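Local coordinates for enoyl-CoA hydratase (Mycolicibacterium smegmatis, PDB 7MCM), which probably catalyses the reversible addition of water to (2E)-enoyl-CoA, giving (3S)-3-hydroxyacyl-CoA in fatty acid metabolism, at residues W19-D22 / A27-I30; A38-V43 / I95-R100; R62-G67 / D123-C128. One frame throughout, in Å; residues are numbered along the deposited sequence.

All three contacts belong to one crotonase-type domain; along the chain contact 1 comes first, and the segments of contacts 2 and 3 interleave. Contacts 1 and 3 lie closest, with centres about 8 Å apart, joined by two probable hydrogen bonds: A27 O with A66 N at 2.9 Å, and N28 O with S65 OG at 2.8 Å. Contact 2 is about 13 Å, centre to centre, from each of them. W19 packs from contact 1 against helix 33-48 (CZ3 3.9 Å from F39 CE1), while V98 CG1 of contact 2 lies 3.8 Å from L124 CD1 of contact 3. By family resemblance, the side of the domain where contacts 1 and 3 meet probably borders the acyl-CoA site.

Contact 1: W19-D22 / A27-I30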
# COMPACT_ATOMS: atom_id res chain seq x y z
N TRP B 19 -12.45 -13.88 -29.09
CA TRP B 19 -13.43 -12.81 -29.01
C TRP B 19 -13.06 -11.78 -30.07
O TRP B 19 -11.96 -11.22 -30.02
CB TRP B 19 -13.44 -12.15 -27.63
CG TRP B 19 -13.72 -13.08 -26.48
CD1 TRP B 19 -14.06 -14.40 -26.54
CD2 TRP B 19 -13.67 -12.73 -25.09
NE1 TRP B 19 -14.24 -14.89 -25.27
CE2 TRP B 19 -14.01 -13.89 -24.37
CE3 TRP B 19 -13.39 -11.55 -24.40
CZ2 TRP B 19 -14.07 -13.90 -22.97
CZ3 TRP B 19 -13.45 -11.56 -23.02
CH2 TRP B 19 -13.78 -12.73 -22.32
N THR B 20 -13.96 -11.55 -31.03
CA THR B 20 -13.70 -10.61 -32.11
C THR B 20 -14.63 -9.41 -31.93
O THR B 20 -15.86 -9.54 -32.03
CB THR B 20 -13.91 -11.25 -33.48
OG1 THR B 20 -13.12 -12.44 -33.57
CG2 THR B 20 -13.46 -10.30 -34.56
N ILE B 21 -14.03 -8.24 -31.66
CA ILE B 21 -14.79 -7.00 -31.58
C ILE B 21 -15.39 -6.72 -32.95
O ILE B 21 -14.67 -6.72 -33.96
CB ILE B 21 -13.88 -5.85 -31.15
CG1 ILE B 21 -13.20 -6.17 -29.81
CG2 ILE B 21 -14.69 -4.52 -31.09
CD1 ILE B 21 -12.02 -5.25 -29.50
N ASP B 22 -16.71 -6.50 -33.00
CA ASP B 22 -17.37 -6.33 -34.30
C ASP B 22 -18.41 -5.21 -34.20
O ASP B 22 -19.62 -5.44 -34.08
CB ASP B 22 -17.99 -7.66 -34.77
CG ASP B 22 -18.28 -7.69 -36.28
OD1 ASP B 22 -18.09 -6.65 -36.96
OD2 ASP B 22 -18.68 -8.76 -36.80
N ALA B 27 -16.08 1.58 -36.21
CA ALA B 27 -14.67 1.19 -36.25
C ALA B 27 -14.25 0.45 -34.98
O ALA B 27 -13.21 0.74 -34.38
CB ALA B 27 -13.78 2.41 -36.50
N ASN B 28 -15.10 -0.49 -34.56
CA ASN B 28 -14.84 -1.39 -33.44
C ASN B 28 -14.67 -0.64 -32.13
O ASN B 28 -13.94 -1.09 -31.24
CB ASN B 28 -13.63 -2.29 -33.72
CG ASN B 28 -13.91 -3.30 -34.80
OD1 ASN B 28 -15.07 -3.50 -35.19
ND2 ASN B 28 -12.85 -3.93 -35.31
N ALA B 29 -15.35 0.50 -31.99
CA ALA B 29 -15.38 1.20 -30.72
C ALA B 29 -15.96 0.30 -29.63
O ALA B 29 -16.89 -0.48 -29.89
CB ALA B 29 -16.21 2.49 -30.84
N ILE B 30 -15.42 0.42 -28.42
CA ILE B 30 -15.84 -0.41 -27.30
C ILE B 30 -16.60 0.39 -26.25
O ILE B 30 -16.92 -0.14 -25.18
CB ILE B 30 -14.64 -1.14 -26.66
CG1 ILE B 30 -13.63 -0.12 -26.10
CG2 ILE B 30 -14.00 -2.09 -27.66
CD1 ILE B 30 -12.64 -0.70 -25.11
O HOH W 1 -16.18 -4.21 -37.52
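A chi1 of -56° in I21 puts CG1 beside the backbone N and leaves CG2 anti to it; with CG of N28 beside its own N (chi1 -69°), the two side chains meet where strand 16-21 of the crotonase-fold sheet gives way to the loop before helix 33-48. The methyl I21 CG2 lies 3.6 Å from N28 CB and 3.5 Å from N28 O, so the branch of the isoleucine rests on the base of the asparagine rather than on its amide. A second, looser touch comes from the far end of I21, where CD1 sits 4.2 Å from I30 CG2; F35 of helix 33-48 packs on both isoleucines. I21 itself is held in the sheet by backbone hydrogen bonds with T58 and A60.

The amide of N28 ties its loop back to the end of strand 16-21 and to the loop after strand 54-59. Its ND2 donates to the carbonyls of A60 and F63, which fixes the flip of the group, and its OD1 accepts from the backbone N of V23 in the connecting turn. I21 O is 3.5 Å from N28 OD1, but both are acceptors, so this is mere proximity. N28 takes positive backbone angles (phi 62°), a left-handed conformation that helps the loop change direction here. In relatives, the loop after this strand lies along the bound CoA, and the same may hold here. One water donates to both N28 OD1, at 2.7 Å, and D22 OD1, at 3.1 Å.

Contact 2: A38-V43 / I95-R100; sequences AFDAAV and IQRVPR
Two helices of the crotonase domain, 33-48 and 97-104, meet here through an apolar pair, F39 and V98, and a salt bridge, D40 to R97. The F39 side chain crosses V98 at about a right angle: its CD2-CE2 bond lies against both methyls, CE2 3.9 Å from V98 CG1 and CD2 4.0 Å from V98 CG2, with CE2 also 3.8 Å from V98 O. F39 also packs on A101 and L102, and V98 on L124 of helix 120-127, which carries the apolar layer inward.

Beside it, the R97 chain bends at its third torsion (chi3 59°) and brings the guanidinium edge-on to D40. A single oxygen takes both donors. R97 NH2, close to in plane, meets the anti lone pair of D40 OD2 at 2.5 Å, a length short enough to be doubtful, while R97 NE reaches the same OD2 at 3.0 Å in a weak, bent bond (131°). The other oxygen, D40 OD1, takes a water at 2.7 Å that donates to R97 O as well, and it pairs with R104. R100, whose guanidinium leads away from helix 33-48, forms a salt bridge with D232 of the second subunit. With D37 also binding R97 NH2, carboxylates and guanidiniums alternate across this helix pair, and R97 and R104 would be expected to favour the ionised form of D40.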
# COMPACT_ATOMS: atom_id res chain seq x y z
N ALA B 38 -21.85 -7.12 -23.67
CA ALA B 38 -21.36 -8.38 -24.23
C ALA B 38 -20.01 -8.76 -23.64
O ALA B 38 -19.72 -9.95 -23.43
CB ALA B 38 -21.25 -8.26 -25.75
N PHE B 39 -19.15 -7.77 -23.39
CA PHE B 39 -17.85 -8.04 -22.80
C PHE B 39 -18.01 -8.56 -21.37
O PHE B 39 -17.37 -9.55 -20.99
CB PHE B 39 -16.99 -6.78 -22.86
CG PHE B 39 -15.52 -7.02 -22.61
CD1 PHE B 39 -14.70 -7.48 -23.63
CD2 PHE B 39 -14.97 -6.78 -21.37
CE1 PHE B 39 -13.35 -7.70 -23.42
CE2 PHE B 39 -13.61 -7.01 -21.14
CZ PHE B 39 -12.80 -7.47 -22.16
N ASP B 40 -18.88 -7.92 -20.58
CA ASP B 40 -19.24 -8.46 -19.28
C ASP B 40 -19.68 -9.92 -19.38
O ASP B 40 -19.17 -10.78 -18.66
CB ASP B 40 -20.36 -7.63 -18.64
CG ASP B 40 -19.84 -6.53 -17.75
OD1 ASP B 40 -18.73 -6.65 -17.20
OD2 ASP B 40 -20.57 -5.52 -17.59
N ALA B 41 -20.62 -10.21 -20.28
CA ALA B 41 -21.15 -11.56 -20.40
C ALA B 41 -20.07 -12.56 -20.82
O ALA B 41 -20.01 -13.67 -20.29
CB ALA B 41 -22.31 -11.59 -21.39
N ALA B 42 -19.20 -12.16 -21.75
CA ALA B 42 -18.15 -13.06 -22.23
C ALA B 42 -17.18 -13.42 -21.11
O ALA B 42 -16.77 -14.58 -20.98
CB ALA B 42 -17.41 -12.44 -23.41
N VAL B 43 -16.78 -12.43 -20.31
CA VAL B 43 -15.90 -12.71 -19.17
C VAL B 43 -16.58 -13.67 -18.20
O VAL B 43 -15.98 -14.65 -17.76
CB VAL B 43 -15.48 -11.40 -18.48
CG1 VAL B 43 -14.82 -11.70 -17.12
CG2 VAL B 43 -14.50 -10.65 -19.36
N ILE B 95 -17.53 3.49 -19.10
CA ILE B 95 -16.29 3.08 -19.75
C ILE B 95 -15.37 2.30 -18.83
O ILE B 95 -14.39 1.73 -19.30
CB ILE B 95 -15.49 4.28 -20.30
N GLN B 96 -15.66 2.26 -17.53
CA GLN B 96 -14.81 1.55 -16.58
C GLN B 96 -15.28 0.13 -16.31
O GLN B 96 -14.57 -0.61 -15.62
CB GLN B 96 -14.73 2.35 -15.27
CG GLN B 96 -13.96 3.66 -15.44
CD GLN B 96 -13.75 4.41 -14.13
OE1 GLN B 96 -14.29 4.04 -13.09
NE2 GLN B 96 -12.97 5.49 -14.19
N ARG B 97 -16.42 -0.28 -16.87
CA ARG B 97 -16.87 -1.66 -16.73
C ARG B 97 -15.93 -2.63 -17.43
O ARG B 97 -15.72 -3.74 -16.95
CB ARG B 97 -18.30 -1.79 -17.26
CG ARG B 97 -19.35 -1.20 -16.35
CD ARG B 97 -20.73 -1.23 -16.99
NE ARG B 97 -21.15 -2.58 -17.34
CZ ARG B 97 -22.20 -2.86 -18.09
NH1 ARG B 97 -22.96 -1.89 -18.59
NH2 ARG B 97 -22.51 -4.13 -18.34
N VAL B 98 -15.39 -2.24 -18.59
CA VAL B 98 -14.46 -3.12 -19.31
C VAL B 98 -13.19 -3.40 -18.51
O VAL B 98 -12.82 -4.58 -18.37
CB VAL B 98 -14.17 -2.54 -20.71
CG1 VAL B 98 -12.89 -3.15 -21.28
CG2 VAL B 98 -15.33 -2.78 -21.63
N PRO B 99 -12.48 -2.40 -17.97
CA PRO B 99 -11.32 -2.72 -17.12
C PRO B 99 -11.68 -3.61 -15.95
O PRO B 99 -10.94 -4.54 -15.62
CB PRO B 99 -10.85 -1.34 -16.64
CG PRO B 99 -11.41 -0.39 -17.58
CD PRO B 99 -12.66 -0.94 -18.12
N ARG B 100 -12.82 -3.35 -15.31
CA ARG B 100 -13.22 -4.15 -14.16
C ARG B 100 -13.55 -5.57 -14.58
O ARG B 100 -13.31 -6.52 -13.82
CB ARG B 100 -14.41 -3.51 -13.45
CG ARG B 100 -14.07 -2.15 -12.83
CD ARG B 100 -15.15 -1.68 -11.88
NE ARG B 100 -14.87 -0.34 -11.38
CZ ARG B 100 -14.03 -0.07 -10.39
NH1 ARG B 100 -13.36 -1.04 -9.77
NH2 ARG B 100 -13.83 1.19 -10.03
O HOH W 2 -17.50 -5.06 -15.47

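Contact 3: R62-G67 / D123-C128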
# COMPACT_ATOMS: atom_id res chain seq x y z
N ARG B 62 -10.31 -3.93 -40.43
CA ARG B 62 -9.08 -3.15 -40.47
C ARG B 62 -8.64 -2.64 -39.10
O ARG B 62 -7.46 -2.35 -38.92
CB ARG B 62 -9.29 -1.95 -41.39
CG ARG B 62 -8.07 -1.46 -42.11
CD ARG B 62 -8.36 -0.09 -42.70
NE ARG B 62 -9.79 0.19 -42.73
CZ ARG B 62 -10.33 1.38 -42.95
NH1 ARG B 62 -9.57 2.45 -43.16
NH2 ARG B 62 -11.66 1.51 -42.96
N PHE B 63 -9.56 -2.52 -38.15
CA PHE B 63 -9.29 -1.92 -36.85
C PHE B 63 -9.22 -3.00 -35.79
O PHE B 63 -9.91 -4.02 -35.88
CB PHE B 63 -10.39 -0.92 -36.45
CG PHE B 63 -10.46 0.31 -37.31
CD1 PHE B 63 -11.19 0.30 -38.48
CD2 PHE B 63 -9.84 1.49 -36.92
CE1 PHE B 63 -11.28 1.43 -39.27
CE2 PHE B 63 -9.92 2.63 -37.71
CZ PHE B 63 -10.64 2.60 -38.88
N PHE B 64 -8.36 -2.79 -34.78
CA PHE B 64 -8.54 -3.50 -33.52
C PHE B 64 -9.69 -2.86 -32.75
O PHE B 64 -10.73 -3.48 -32.52
CB PHE B 64 -7.24 -3.50 -32.71
CG PHE B 64 -7.36 -4.14 -31.35
CD1 PHE B 64 -7.39 -5.53 -31.20
CD2 PHE B 64 -7.43 -3.35 -30.20
CE1 PHE B 64 -7.49 -6.11 -29.94
CE2 PHE B 64 -7.53 -3.93 -28.94
CZ PHE B 64 -7.56 -5.31 -28.81
N SER B 65 -9.52 -1.59 -32.39
CA SER B 65 -10.60 -0.78 -31.83
C SER B 65 -10.22 0.69 -31.96
O SER B 65 -9.19 1.11 -31.42
CB SER B 65 -10.87 -1.14 -30.38
OG SER B 65 -11.77 -0.21 -29.79
N ALA B 66 -11.05 1.48 -32.68
CA ALA B 66 -10.88 2.93 -32.72
C ALA B 66 -11.27 3.59 -31.44
O ALA B 66 -11.29 4.83 -31.46
CB ALA B 66 -11.70 3.55 -33.85
N GLY B 67 -11.56 2.81 -30.39
CA GLY B 67 -11.92 3.33 -29.08
C GLY B 67 -13.35 3.83 -28.93
O GLY B 67 -14.18 3.13 -28.33
N ASP B 123 -6.13 1.34 -24.66
CA ASP B 123 -6.11 0.93 -23.26
C ASP B 123 -6.57 -0.51 -23.09
O ASP B 123 -6.04 -1.24 -22.26
CB ASP B 123 -6.99 1.87 -22.44
CG ASP B 123 -6.48 3.30 -22.46
OD1 ASP B 123 -5.40 3.52 -23.02
OD2 ASP B 123 -7.16 4.20 -21.96
N LEU B 124 -7.58 -0.93 -23.87
CA LEU B 124 -8.03 -2.32 -23.82
C LEU B 124 -6.89 -3.28 -24.13
O LEU B 124 -6.68 -4.26 -23.40
CB LEU B 124 -9.19 -2.52 -24.80
CG LEU B 124 -9.72 -3.95 -24.96
CD1 LEU B 124 -10.26 -4.49 -23.67
CD2 LEU B 124 -10.77 -4.01 -26.05
N ALA B 125 -6.14 -3.03 -25.21
CA ALA B 125 -5.03 -3.92 -25.54
C ALA B 125 -4.03 -3.98 -24.39
O ALA B 125 -3.56 -5.06 -24.01
CB ALA B 125 -4.33 -3.45 -26.81
N VAL B 126 -3.75 -2.82 -23.79
CA VAL B 126 -2.79 -2.73 -22.70
C VAL B 126 -3.30 -3.41 -21.43
O VAL B 126 -2.50 -3.82 -20.58
CB VAL B 126 -2.50 -1.23 -22.51
CG1 VAL B 126 -1.59 -1.02 -21.40
CG2 VAL B 126 -1.88 -0.65 -23.79
N MET B 127 -4.61 -3.54 -21.27
CA MET B 127 -5.17 -4.24 -20.12
C MET B 127 -5.10 -5.76 -20.25
O MET B 127 -5.34 -6.46 -19.26
CB MET B 127 -6.63 -3.85 -19.92
CG MET B 127 -6.87 -2.44 -19.47
SD MET B 127 -8.63 -2.05 -19.68
CE MET B 127 -8.52 -0.27 -19.54
N CYS B 128 -4.85 -6.27 -21.46
CA CYS B 128 -4.70 -7.70 -21.68
C CYS B 128 -3.35 -8.19 -21.14
O CYS B 128 -2.45 -7.40 -20.86
CB CYS B 128 -4.86 -8.02 -23.16
SG CYS B 128 -6.55 -7.67 -23.79
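In the buried core of the crotonase domain, the loop after strand 54-59 meets helix 120-127 where the F64 ring packs against A125 and L124. F64 holds CG anti to its backbone N (chi1 176°), which carries the ring from the loop toward the helix. The contact is made by one ring corner: F64 CE2 lies 3.9 Å from A125 CB and 4.1 Å from A125 N, with L124 CD2 at 4.3 Å. The approach is oblique, and the small alanine lets the ring come near the helix backbone. V113 of the neighbouring strand packs on both F64 and A125, while L124 turns to V98 and L102 of helix 97-104, so the loop, the sheet and two helices share one apolar patch.

At F64 the chain turns a corner, and S65 follows. Its OG accepts from the backbone N of G67 at 3.1 Å (152° at the hydrogen), forming an ST turn, and gives its own proton to N28 O. Its backbone bonds with A116 and I118 tie the loop to the strand that precedes helix 120-127. At the other end of that helix, C128 N reaches A125 O at 3.1 Å, and R131 NH1 also binds A125 O and C128 O, closing the last turn.

In crotonase relatives, the elements equivalent to the loop after strand 54-59 and the start of helix 120-127 supply the two backbone N-H groups of the oxyanion hole; F64 packed on A125 and L124 joins the same two elements here, consistent with that fold.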